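Local structure of oxidoreductase, putative (Neosartorya fumigata, 6SKX) at residues A70-L75 with R99-R104; S58-I63 with K141-D146; V236-I241 with E253-M258. The protein is an NADPH-dependent fungal reductive aminase that makes chiral amines, probably by coupling carbonyl compounds with amines and reducing the resulting imines. All coordinates share one frame; numbering follows the deposited sequence.

In the fold
Contacts 1 and 2 belong to the N-terminal Rossmann-type NADP-binding domain, and contact 3 to the helical C-terminal domain. The first two have centres about 18 Å apart and touch: helix 68-75 follows strand 60-63 in the chain, and Val71 CG2 lies 4.0 Å from Ile63 CG2. Contact 3 lies across the chain's centre, about 42 Å from contact 1 and 47 Å from contact 2, centre to centre. Both domains supply NADP-binding residues. The side chain of Val71 in contact 1 is about 4 Å from that of Leu65, and that of Ile238 in contact 3 about 9 Å from that of Ser229; contact 2 is remote from these sites.

Contact 1: residues A70-L75 with R99-R104; sequences AVEATL and RKLSDR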
ATOM      1  N   ALA A  70     -20.409 -19.530  12.834  1.00 66.07           N
ATOM      2  CA  ALA A  70     -19.842 -20.809  13.317  1.00 62.63           C
ATOM      3  C   ALA A  70     -19.694 -20.734  14.850  1.00 66.63           C
ATOM      4  O   ALA A  70     -19.828 -21.802  15.534  1.00 63.24           O
ATOM      5  CB  ALA A  70     -18.544 -21.115  12.610  1.00 60.76           C
ATOM      6  N   VAL A  71     -19.473 -19.527  15.396  1.00 58.47           N
ATOM      7  CA  VAL A  71     -19.466 -19.307  16.877  1.00 64.55           C
ATOM      8  C   VAL A  71     -20.850 -19.682  17.452  1.00 65.32           C
ATOM      9  O   VAL A  71     -20.878 -20.430  18.435  1.00 73.47           O
ATOM     10  CB  VAL A  71     -19.076 -17.867  17.275  1.00 59.35           C
ATOM     11  CG1 VAL A  71     -19.176 -17.671  18.784  1.00 56.41           C
ATOM     12  CG2 VAL A  71     -17.690 -17.476  16.760  1.00 62.71           C
ATOM     13  N   GLU A  72     -21.952 -19.195  16.862  1.00 68.39           N
ATOM     14  CA  GLU A  72     -23.348 -19.388  17.377  1.00 69.90           C
ATOM     15  C   GLU A  72     -23.758 -20.859  17.274  1.00 58.57           C
ATOM     16  O   GLU A  72     -24.299 -21.401  18.238  1.00 66.42           O
ATOM     17  CB  GLU A  72     -24.351 -18.525  16.609  1.00 72.77           C
ATOM     18  CG  GLU A  72     -24.013 -17.048  16.636  1.00 82.15           C
ATOM     19  CD  GLU A  72     -25.193 -16.104  16.484  1.00 87.43           C
ATOM     20  OE1 GLU A  72     -25.443 -15.646  15.336  1.00 82.15           O
ATOM     21  OE2 GLU A  72     -25.830 -15.796  17.524  1.00 80.70           O
ATOM     22  N   ALA A  73     -23.469 -21.485  16.142  1.00 57.59           N
ATOM     23  CA  ALA A  73     -23.714 -22.916  15.871  1.00 64.69           C
ATOM     24  C   ALA A  73     -22.902 -23.794  16.836  1.00 70.66           C
ATOM     25  O   ALA A  73     -23.478 -24.751  17.380  1.00 66.92           O
ATOM     26  CB  ALA A  73     -23.383 -23.211  14.419  1.00 63.20           C
ATOM     27  N   THR A  74     -21.614 -23.503  17.063  1.00 66.65           N
ATOM     28  CA  THR A  74     -20.760 -24.381  17.917  1.00 63.73           C
ATOM     29  C   THR A  74     -21.235 -24.377  19.378  1.00 54.77           C
ATOM     30  O   THR A  74     -21.132 -25.433  20.039  1.00 49.68           O
ATOM     31  CB  THR A  74     -19.276 -24.013  17.810  1.00 60.13           C
ATOM     32  OG1 THR A  74     -18.959 -24.156  16.424  1.00 58.78           O
ATOM     33  CG2 THR A  74     -18.406 -24.896  18.683  1.00 57.30           C
ATOM     34  N   LEU A  75     -21.696 -23.233  19.878  1.00 54.90           N
ATOM     35  CA  LEU A  75     -22.033 -23.046  21.313  1.00 61.47           C
ATOM     36  C   LEU A  75     -23.547 -23.154  21.585  1.00 67.15           C
ATOM     37  O   LEU A  75     -23.909 -23.048  22.779  1.00 64.71           O
ATOM     38  CB  LEU A  75     -21.502 -21.674  21.731  1.00 58.61           C
ATOM     39  CG  LEU A  75     -19.980 -21.567  21.819  1.00 60.46           C
ATOM     40  CD1 LEU A  75     -19.579 -20.199  22.321  1.00 57.24           C
ATOM     41  CD2 LEU A  75     -19.406 -22.636  22.724  1.00 60.63           C
ATOM     42  N   ARG A  99     -21.596  -6.842  18.486  1.00 68.25           N
ATOM     43  CA  ARG A  99     -22.535  -6.197  19.442  1.00 68.98           C
ATOM     44  C   ARG A  99     -23.634  -7.205  19.825  1.00 65.13           C
ATOM     45  O   ARG A  99     -23.919  -7.290  21.021  1.00 61.11           O
ATOM     46  CB  ARG A  99     -23.106  -4.910  18.849  1.00 77.08           C
ATOM     47  CG  ARG A  99     -22.157  -3.732  18.973  1.00 76.17           C
ATOM     48  CD  ARG A  99     -22.458  -2.655  17.950  1.00 75.60           C
ATOM     49  NE  ARG A  99     -21.413  -1.641  18.025  1.00 73.31           N
ATOM     50  CZ  ARG A  99     -20.894  -0.990  16.985  1.00 74.43           C
ATOM     51  NH1 ARG A  99     -21.329  -1.213  15.750  1.00 63.62           N
ATOM     52  NH2 ARG A  99     -19.933  -0.107  17.194  1.00 71.49           N
ATOM     53  N   LYS A 100     -24.148  -7.969  18.850  1.00 60.03           N
ATOM     54  CA  LYS A 100     -25.272  -8.940  18.996  1.00 66.42           C
ATOM     55  C   LYS A 100     -24.809 -10.152  19.821  1.00 68.38           C
ATOM     56  O   LYS A 100     -25.531 -10.546  20.768  1.00 67.90           O
ATOM     57  CB  LYS A 100     -25.834  -9.321  17.614  1.00 66.25           C
ATOM     58  CG  LYS A 100     -26.700  -8.222  16.977  1.00 74.42           C
ATOM     59  CD  LYS A 100     -26.995  -8.359  15.487  1.00 74.39           C
ATOM     60  N   LEU A 101     -23.647 -10.719  19.493  1.00 63.27           N
ATOM     61  CA  LEU A 101     -23.046 -11.836  20.264  1.00 62.22           C
ATOM     62  C   LEU A 101     -22.774 -11.374  21.709  1.00 59.97           C
ATOM     63  O   LEU A 101     -23.122 -12.096  22.642  1.00 53.54           O
ATOM     64  CB  LEU A 101     -21.762 -12.270  19.563  1.00 67.25           C
ATOM     65  CG  LEU A 101     -21.595 -13.763  19.330  1.00 73.90           C
ATOM     66  CD1 LEU A 101     -22.875 -14.385  18.814  1.00 77.59           C
ATOM     67  CD2 LEU A 101     -20.466 -14.014  18.345  1.00 73.59           C
ATOM     68  N   SER A 102     -22.188 -10.198  21.905  1.00 51.51           N
ATOM     69  CA  SER A 102     -21.945  -9.649  23.258  1.00 55.81           C
ATOM     70  C   SER A 102     -23.250  -9.673  24.057  1.00 64.97           C
ATOM     71  O   SER A 102     -23.209 -10.167  25.199  1.00 64.52           O
ATOM     72  CB  SER A 102     -21.378  -8.265  23.203  1.00 51.24           C
ATOM     73  OG  SER A 102     -21.171  -7.767  24.508  1.00 51.37           O
ATOM     74  N   ASP A 103     -24.338  -9.136  23.483  1.00 62.83           N
ATOM     75  CA  ASP A 103     -25.669  -8.985  24.144  1.00 69.86           C
ATOM     76  C   ASP A 103     -26.185 -10.366  24.565  1.00 60.30           C
ATOM     77  O   ASP A 103     -26.620 -10.531  25.717  1.00 61.33           O
ATOM     78  CB  ASP A 103     -26.702  -8.315  23.220  1.00 68.67           C
ATOM     79  CG  ASP A 103     -26.572  -6.800  23.066  1.00 64.70           C
ATOM     80  OD1 ASP A 103     -25.855  -6.173  23.867  1.00 62.47           O
ATOM     81  OD2 ASP A 103     -27.214  -6.251  22.143  1.00 74.19           O
ATOM     82  N   ARG A 104     -26.119 -11.316  23.641  1.00 57.85           N
ATOM     83  CA  ARG A 104     -26.544 -12.719  23.848  1.00 59.84           C
ATOM     84  C   ARG A 104     -25.746 -13.341  25.004  1.00 71.71           C
ATOM     85  O   ARG A 104     -26.390 -13.909  25.906  1.00 72.34           O
ATOM     86  CB  ARG A 104     -26.345 -13.478  22.542  1.00 64.86           C
ATOM     87  CG  ARG A 104     -27.326 -14.608  22.310  1.00 76.65           C
ATOM     88  CD  ARG A 104     -27.852 -14.593  20.884  1.00 74.02           C
ATOM     89  NE  ARG A 104     -27.216 -15.589  20.056  1.00 77.37           N
ATOM     90  CZ  ARG A 104     -27.287 -16.896  20.264  1.00 82.76           C
ATOM     91  NH1 ARG A 104     -27.952 -17.381  21.305  1.00 85.32           N
ATOM     92  NH2 ARG A 104     -26.665 -17.718  19.437  1.00 92.32           N
TER
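Glu72 and Arg104 form the polar half of this contact, a salt bridge between two helices. Arg104 presents its guanidinium side-on, and NE and NH2 both grip a single carboxylate oxygen: NH2 lies 2.8 Å and NE 2.9 Å from Glu72 OE2. Both bonds are bent, with N-H...O angles near 145°, as expected when one oxygen is shared by two N-H groups. OE2 stays close to the guanidinium plane, but the carboxylate is turned 51° against it. NE meets OE2 nearly along its C-O bond, whereas NH2 comes from above the carboxylate plane. The arginine chain, bent at chi2 and chi3, turns its NE/NH2 side to Glu72.

Helices 68-75 and 95-106 are neighbours on one side of the Rossmann-type sheet and run nearly parallel, their local axes 23° apart and 12.0 Å at closest approach. Val71 and Leu101 both reach Asn89 of strand 86-89 beneath them.

Apolar contact fills the level between salt bridge and sheet. Val71 CG1 meets Leu101 CD2 at 3.9 Å. The other methyl of the leucine, CD1, lies 3.6 Å from Glu72 CG and 3.5 Å from Glu72 OE2, so the oxygen gripped by Arg104 also rests on Leu101.

Contact 2: residues S58-I63 with K141-D146; sequences SDLIII and KAAEGD
This is a small, mainly apolar helix-on-sheet contact in the Rossmann-type domain, where helix 137-147 packs against parallel strand 60-63, which lies between strands 3-7 and 86-89. The closest CA atoms, those of Leu60 and Ala143, are 7.7 Å apart. Leu60 carries the strand side of the contact alone. With CG anti to the backbone N (chi1 -177°), its two methyls are divided between Ala143 and Asp146, three residues apart on a kinked part of the helix: CD1 goes to the buried methyl of Ala143, 4.2 Å from CB, and CD2 to Asp146. The leucine also packs on Val4 and Ile88 of the flanking strands, which continue the apolar surface beneath the helix.

Asp146 and Leu60 run past one another in opposite directions. The carboxylate divides its work, since OD1 is hydrogen-bonded to Tyr25 OH while OD2 rests against the leucine methyl without a hydrogen bond to the strand segment.

Just before the strand, Ser58 forms an ST turn, its OG accepting from Leu60 N at 3.2 Å (N-H...O 158°) and also bonded to Ser3 OG. Across the helix contact, Leu60 CD2 lies 3.4 Å from Asp146 OD2.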
ATOM      1  N   SER A  58     -12.494 -24.365  31.568  1.00 44.94           N
ATOM      2  CA  SER A  58     -11.845 -23.157  32.125  1.00 46.77           C
ATOM      3  C   SER A  58     -12.843 -22.008  32.231  1.00 43.09           C
ATOM      4  O   SER A  58     -13.851 -22.060  31.569  1.00 47.10           O
ATOM      5  CB  SER A  58     -10.703 -22.749  31.239  1.00 42.50           C
ATOM      6  OG  SER A  58      -9.989 -21.679  31.803  1.00 40.25           O
ATOM      7  N   ASP A  59     -12.566 -21.052  33.109  1.00 46.13           N
ATOM      8  CA  ASP A  59     -13.355 -19.791  33.149  1.00 48.97           C
ATOM      9  C   ASP A  59     -12.922 -18.831  32.018  1.00 49.51           C
ATOM     10  O   ASP A  59     -13.717 -17.913  31.699  1.00 46.37           O
ATOM     11  CB  ASP A  59     -13.255 -19.136  34.539  1.00 49.87           C
ATOM     12  CG  ASP A  59     -14.279 -19.669  35.536  1.00 51.07           C
ATOM     13  OD1 ASP A  59     -15.067 -20.578  35.124  1.00 46.73           O
ATOM     14  OD2 ASP A  59     -14.281 -19.186  36.719  1.00 48.82           O
ATOM     15  N   LEU A  60     -11.725 -19.021  31.460  1.00 51.02           N
ATOM     16  CA  LEU A  60     -11.214 -18.182  30.343  1.00 45.94           C
ATOM     17  C   LEU A  60     -11.315 -18.981  29.042  1.00 43.63           C
ATOM     18  O   LEU A  60     -10.578 -19.934  28.867  1.00 46.63           O
ATOM     19  CB  LEU A  60      -9.782 -17.746  30.643  1.00 48.16           C
ATOM     20  CG  LEU A  60      -9.141 -16.817  29.619  1.00 48.37           C
ATOM     21  CD1 LEU A  60      -9.982 -15.580  29.397  1.00 49.05           C
ATOM     22  CD2 LEU A  60      -7.743 -16.434  30.054  1.00 46.31           C
ATOM     23  N   ILE A  61     -12.209 -18.550  28.168  1.00 41.00           N
ATOM     24  CA  ILE A  61     -12.557 -19.192  26.892  1.00 45.70           C
ATOM     25  C   ILE A  61     -12.116 -18.272  25.754  1.00 47.26           C
ATOM     26  O   ILE A  61     -12.550 -17.140  25.755  1.00 48.79           O
ATOM     27  CB  ILE A  61     -14.067 -19.472  26.929  1.00 53.14           C
ATOM     28  CG1 ILE A  61     -14.381 -20.537  27.991  1.00 48.69           C
ATOM     29  CG2 ILE A  61     -14.592 -19.880  25.565  1.00 49.15           C
ATOM     30  CD1 ILE A  61     -15.718 -20.316  28.559  1.00 62.87           C
ATOM     31  N   ILE A  62     -11.205 -18.743  24.883  1.00 46.79           N
ATOM     32  CA  ILE A  62     -10.656 -17.987  23.717  1.00 48.69           C
ATOM     33  C   ILE A  62     -11.220 -18.639  22.455  1.00 46.16           C
ATOM     34  O   ILE A  62     -11.029 -19.844  22.241  1.00 46.46           O
ATOM     35  CB  ILE A  62      -9.118 -17.989  23.653  1.00 58.81           C
ATOM     36  CG1 ILE A  62      -8.436 -17.758  25.008  1.00 59.59           C
ATOM     37  CG2 ILE A  62      -8.646 -16.995  22.609  1.00 55.58           C
ATOM     38  CD1 ILE A  62      -8.378 -16.348  25.430  1.00 66.77           C
ATOM     39  N   ILE A  63     -11.968 -17.881  21.681  1.00 45.44           N
ATOM     40  CA  ILE A  63     -12.643 -18.427  20.481  1.00 49.08           C
ATOM     41  C   ILE A  63     -11.911 -17.900  19.257  1.00 47.53           C
ATOM     42  O   ILE A  63     -11.760 -16.665  19.140  1.00 49.39           O
ATOM     43  CB  ILE A  63     -14.129 -18.024  20.484  1.00 52.45           C
ATOM     44  CG1 ILE A  63     -14.790 -18.332  21.833  1.00 53.85           C
ATOM     45  CG2 ILE A  63     -14.852 -18.681  19.321  1.00 48.15           C
ATOM     46  CD1 ILE A  63     -16.229 -17.890  21.918  1.00 57.86           C
ATOM     47  N   LYS A 141      -9.148  -6.473  31.885  1.00 51.80           N
ATOM     48  CA  LYS A 141      -8.133  -6.198  32.942  1.00 51.62           C
ATOM     49  C   LYS A 141      -7.666  -7.519  33.616  1.00 47.99           C
ATOM     50  O   LYS A 141      -6.465  -7.669  33.888  1.00 48.21           O
ATOM     51  CB  LYS A 141      -8.678  -5.195  33.965  1.00 50.85           C
ATOM     52  CG  LYS A 141      -7.632  -4.748  34.973  1.00 68.25           C
ATOM     53  CD  LYS A 141      -8.070  -3.711  36.009  1.00 78.96           C
ATOM     54  CE  LYS A 141      -6.923  -2.807  36.422  1.00 81.33           C
ATOM     55  NZ  LYS A 141      -6.779  -2.736  37.892  1.00 91.00           N
ATOM     56  N   ALA A 142      -8.565  -8.466  33.883  1.00 46.45           N
ATOM     57  CA  ALA A 142      -8.261  -9.741  34.580  1.00 49.23           C
ATOM     58  C   ALA A 142      -7.574 -10.750  33.643  1.00 44.11           C
ATOM     59  O   ALA A 142      -6.828 -11.616  34.142  1.00 49.06           O
ATOM     60  CB  ALA A 142      -9.527 -10.310  35.182  1.00 47.72           C
ATOM     61  N   ALA A 143      -7.789 -10.636  32.334  1.00 47.26           N
ATOM     62  CA  ALA A 143      -7.305 -11.590  31.301  1.00 50.52           C
ATOM     63  C   ALA A 143      -5.962 -11.149  30.687  1.00 49.24           C
ATOM     64  O   ALA A 143      -5.324 -11.986  29.993  1.00 51.36           O
ATOM     65  CB  ALA A 143      -8.355 -11.747  30.224  1.00 48.58           C
ATOM     66  N   GLU A 144      -5.564  -9.892  30.874  1.00 48.94           N
ATOM     67  CA  GLU A 144      -4.501  -9.249  30.048  1.00 52.16           C
ATOM     68  C   GLU A 144      -3.163  -9.973  30.281  1.00 50.52           C
ATOM     69  O   GLU A 144      -2.415 -10.165  29.319  1.00 51.22           O
ATOM     70  CB  GLU A 144      -4.417  -7.754  30.372  1.00 54.26           C
ATOM     71  CG  GLU A 144      -3.392  -7.019  29.527  1.00 60.25           C
ATOM     72  CD  GLU A 144      -3.409  -5.498  29.645  1.00 68.29           C
ATOM     73  OE1 GLU A 144      -3.962  -4.969  30.640  1.00 71.49           O
ATOM     74  OE2 GLU A 144      -2.868  -4.847  28.735  1.00 65.64           O
ATOM     75  N   GLY A 145      -2.887 -10.373  31.521  1.00 48.63           N
ATOM     76  CA  GLY A 145      -1.667 -11.096  31.919  1.00 55.30           C
ATOM     77  C   GLY A 145      -1.500 -12.376  31.125  1.00 49.67           C
ATOM     78  O   GLY A 145      -0.334 -12.704  30.731  1.00 62.05           O
ATOM     79  N   ASP A 146      -2.623 -13.034  30.834  1.00 47.79           N
ATOM     80  CA  ASP A 146      -2.667 -14.267  29.996  1.00 46.17           C
ATOM     81  C   ASP A 146      -2.581 -13.866  28.506  1.00 47.88           C
ATOM     82  O   ASP A 146      -1.769 -14.435  27.765  1.00 46.84           O
ATOM     83  CB  ASP A 146      -3.922 -15.092  30.301  1.00 46.30           C
ATOM     84  CG  ASP A 146      -4.119 -15.482  31.757  1.00 50.46           C
ATOM     85  OD1 ASP A 146      -3.111 -15.782  32.447  1.00 46.70           O
ATOM     86  OD2 ASP A 146      -5.288 -15.491  32.197  1.00 52.75           O
TER

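Contact 3: residues V236-I241 with E253-M258; sequences VGIQNI and EFIRPM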
ATOM      1  N   VAL A 236      -3.625  13.158 -14.827  1.00 74.32           N
ATOM      2  CA  VAL A 236      -2.915  12.920 -16.121  1.00 79.31           C
ATOM      3  C   VAL A 236      -1.896  11.799 -15.878  1.00 75.45           C
ATOM      4  O   VAL A 236      -1.709  10.952 -16.788  1.00 82.25           O
ATOM      5  CB  VAL A 236      -2.334  14.203 -16.792  1.00 89.98           C
ATOM      6  CG1 VAL A 236      -2.685  15.501 -16.073  1.00 90.75           C
ATOM      7  CG2 VAL A 236      -0.829  14.162 -17.069  1.00 83.85           C
ATOM      8  N   GLY A 237      -1.287  11.780 -14.686  1.00 72.64           N
ATOM      9  CA  GLY A 237      -0.443  10.673 -14.197  1.00 63.68           C
ATOM     10  C   GLY A 237      -1.204   9.355 -14.205  1.00 62.59           C
ATOM     11  O   GLY A 237      -0.652   8.356 -14.722  1.00 60.06           O
ATOM     12  N   ILE A 238      -2.445   9.342 -13.697  1.00 60.85           N
ATOM     13  CA  ILE A 238      -3.294   8.109 -13.671  1.00 67.89           C
ATOM     14  C   ILE A 238      -3.612   7.668 -15.109  1.00 62.95           C
ATOM     15  O   ILE A 238      -3.579   6.459 -15.341  1.00 67.81           O
ATOM     16  CB  ILE A 238      -4.566   8.276 -12.817  1.00 63.35           C
ATOM     17  CG1 ILE A 238      -4.286   8.029 -11.336  1.00 73.04           C
ATOM     18  CG2 ILE A 238      -5.663   7.331 -13.277  1.00 65.38           C
ATOM     19  CD1 ILE A 238      -3.297   8.955 -10.736  1.00 76.69           C
ATOM     20  N   GLN A 239      -3.904   8.597 -16.030  1.00 67.22           N
ATOM     21  CA  GLN A 239      -4.228   8.273 -17.455  1.00 69.36           C
ATOM     22  C   GLN A 239      -3.031   7.585 -18.117  1.00 59.72           C
ATOM     23  O   GLN A 239      -3.227   6.613 -18.851  1.00 63.65           O
ATOM     24  CB  GLN A 239      -4.609   9.520 -18.272  1.00 73.62           C
ATOM     25  CG  GLN A 239      -6.107   9.810 -18.302  1.00 81.16           C
ATOM     26  CD  GLN A 239      -6.938   8.593 -18.635  1.00 76.52           C
ATOM     27  OE1 GLN A 239      -6.600   7.792 -19.506  1.00 78.49           O
ATOM     28  NE2 GLN A 239      -8.024   8.431 -17.909  1.00 69.35           N
ATOM     29  N   ASN A 240      -1.823   8.071 -17.852  1.00 62.12           N
ATOM     30  CA  ASN A 240      -0.584   7.446 -18.378  1.00 61.31           C
ATOM     31  C   ASN A 240      -0.535   5.976 -17.925  1.00 61.30           C
ATOM     32  O   ASN A 240      -0.139   5.131 -18.745  1.00 59.34           O
ATOM     33  CB  ASN A 240       0.635   8.284 -17.982  1.00 63.40           C
ATOM     34  CG  ASN A 240       0.742   9.583 -18.757  1.00 73.98           C
ATOM     35  OD1 ASN A 240       0.100   9.737 -19.797  1.00 66.82           O
ATOM     36  ND2 ASN A 240       1.547  10.521 -18.259  1.00 65.88           N
ATOM     37  N   ILE A 241      -0.904   5.683 -16.667  1.00 58.95           N
ATOM     38  CA  ILE A 241      -0.773   4.322 -16.061  1.00 62.50           C
ATOM     39  C   ILE A 241      -1.782   3.429 -16.786  1.00 57.04           C
ATOM     40  O   ILE A 241      -1.415   2.331 -17.237  1.00 56.98           O
ATOM     41  CB  ILE A 241      -1.021   4.350 -14.535  1.00 61.94           C
ATOM     42  CG1 ILE A 241       0.085   5.059 -13.756  1.00 59.71           C
ATOM     43  CG2 ILE A 241      -1.250   2.952 -14.000  1.00 59.52           C
ATOM     44  CD1 ILE A 241      -0.358   5.518 -12.378  1.00 59.41           C
ATOM     45  N   GLU A 253      -8.109  -2.031 -13.730  1.00 72.29           N
ATOM     46  CA  GLU A 253      -9.338  -1.932 -12.874  1.00 73.57           C
ATOM     47  C   GLU A 253      -8.972  -1.379 -11.482  1.00 72.97           C
ATOM     48  O   GLU A 253      -9.689  -0.503 -10.973  1.00 72.45           O
ATOM     49  CB  GLU A 253     -10.031  -3.294 -12.758  1.00 76.36           C
ATOM     50  CG  GLU A 253     -10.759  -3.742 -14.019  1.00 81.26           C
ATOM     51  CD  GLU A 253     -11.848  -2.806 -14.537  1.00 85.95           C
ATOM     52  OE1 GLU A 253     -12.491  -2.135 -13.718  1.00 71.99           O
ATOM     53  OE2 GLU A 253     -12.043  -2.744 -15.772  1.00 91.34           O
ATOM     54  N   PHE A 254      -7.859  -1.850 -10.916  1.00 71.06           N
ATOM     55  CA  PHE A 254      -7.321  -1.492  -9.578  1.00 59.48           C
ATOM     56  C   PHE A 254      -7.207   0.013  -9.343  1.00 58.73           C
ATOM     57  O   PHE A 254      -7.349   0.365  -8.158  1.00 56.21           O
ATOM     58  CB  PHE A 254      -5.927  -2.081  -9.391  1.00 61.17           C
ATOM     59  CG  PHE A 254      -5.896  -3.515  -8.953  1.00 65.90           C
ATOM     60  CD1 PHE A 254      -6.614  -3.933  -7.839  1.00 66.91           C
ATOM     61  CD2 PHE A 254      -5.105  -4.434  -9.622  1.00 67.67           C
ATOM     62  CE1 PHE A 254      -6.546  -5.248  -7.412  1.00 58.92           C
ATOM     63  CE2 PHE A 254      -5.038  -5.746  -9.191  1.00 61.56           C
ATOM     64  CZ  PHE A 254      -5.760  -6.148  -8.085  1.00 62.06           C
ATOM     65  N   ILE A 255      -6.946   0.841 -10.369  1.00 55.09           N
ATOM     66  CA  ILE A 255      -6.697   2.315 -10.202  1.00 59.73           C
ATOM     67  C   ILE A 255      -7.930   3.132 -10.621  1.00 59.67           C
ATOM     68  O   ILE A 255      -7.931   4.359 -10.335  1.00 55.87           O
ATOM     69  CB  ILE A 255      -5.422   2.781 -10.960  1.00 61.79           C
ATOM     70  CG1 ILE A 255      -4.815   4.044 -10.351  1.00 64.02           C
ATOM     71  CG2 ILE A 255      -5.685   2.985 -12.452  1.00 59.99           C
ATOM     72  CD1 ILE A 255      -3.371   4.307 -10.782  1.00 67.80           C
ATOM     73  N   ARG A 256      -8.960   2.500 -11.202  1.00 61.82           N
ATOM     74  CA  ARG A 256     -10.199   3.182 -11.684  1.00 66.89           C
ATOM     75  C   ARG A 256     -10.956   3.847 -10.535  1.00 69.14           C
ATOM     76  O   ARG A 256     -11.343   5.015 -10.665  1.00 71.54           O
ATOM     77  CB  ARG A 256     -11.068   2.236 -12.522  1.00 77.18           C
ATOM     78  CG  ARG A 256     -10.476   1.945 -13.899  1.00 79.78           C
ATOM     79  CD  ARG A 256     -11.472   1.968 -15.048  1.00 86.98           C
ATOM     80  NE  ARG A 256     -10.832   2.200 -16.346  1.00 88.35           N
ATOM     81  CZ  ARG A 256     -10.218   1.272 -17.087  1.00 90.79           C
ATOM     82  NH1 ARG A 256     -10.135   0.014 -16.673  1.00 89.77           N
ATOM     83  NH2 ARG A 256      -9.674   1.612 -18.245  1.00 81.67           N
ATOM     84  N   PRO A 257     -11.150   3.188  -9.364  1.00 64.30           N
ATOM     85  CA  PRO A 257     -11.826   3.833  -8.238  1.00 65.10           C
ATOM     86  C   PRO A 257     -11.135   5.139  -7.814  1.00 64.57           C
ATOM     87  O   PRO A 257     -11.832   6.091  -7.563  1.00 71.30           O
ATOM     88  CB  PRO A 257     -11.806   2.767  -7.134  1.00 61.51           C
ATOM     89  CG  PRO A 257     -11.698   1.481  -7.913  1.00 64.00           C
ATOM     90  CD  PRO A 257     -10.749   1.815  -9.047  1.00 59.42           C
ATOM     91  N   MET A 258      -9.800   5.174  -7.746  1.00 68.74           N
ATOM     92  CA  MET A 258      -9.064   6.409  -7.353  1.00 68.03           C
ATOM     93  C   MET A 258      -9.257   7.484  -8.434  1.00 70.35           C
ATOM     94  O   MET A 258      -9.388   8.662  -8.054  1.00 68.92           O
ATOM     95  CB  MET A 258      -7.578   6.132  -7.163  1.00 58.53           C
ATOM     96  CG  MET A 258      -6.749   7.376  -6.947  1.00 60.02           C
ATOM     97  SD  MET A 258      -6.850   8.051  -5.286  1.00 64.18           S
ATOM     98  CE  MET A 258      -5.873   6.853  -4.375  1.00 72.04           C
TER
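Ile238 is the first residue of segment 236-241 to meet segment 253-258, and its partner is Ile255. The ethyl branch does the touching: Ile238 CG1 lies 3.9 Å from Ile255 CD1 and 4.1 Å from Ile255 CG1, the two side chains crossing at a slant. Ile238 is further enclosed by Lys259 and Met262 of helix 256-267, and by Tyr175 of the second subunit.

Asn240, two residues on, faces that subunit instead, where its ND2 is hydrogen-bonded to Asn92 OD1 of the neighbouring chain. Asn92 is an NADP-binding residue, so this helix lies beside part of a cofactor site contributed by the other subunit.

Ile241, one turn after Ile238, brings the helix back to Ile255. Its CD1 approaches Ile255 CD1 end to end at 3.6 Å, and its CG2 lies 4.1 Å from the same methyl, with the side chains roughly perpendicular. Ile255 can serve both partners because its CG1 is anti to the backbone N (chi1 -155°) and chi2 is also extended (163°), bringing CD1 within reach of both Ile238 and Ile241. His183 of helix 162-188 touches both Ile241 and Ile255, so three helical elements of the C-terminal domain converge here.

The 3-10 turn 253-255 thus delivers one isoleucine to helix 231-248 just where helix 256-267 begins. No hydrogen bond or salt bridge joins the two segments; their cohesion rests on dispersion and the burial of three branched aliphatic side chains, so the fit probably depends on shape more than on directional bonds.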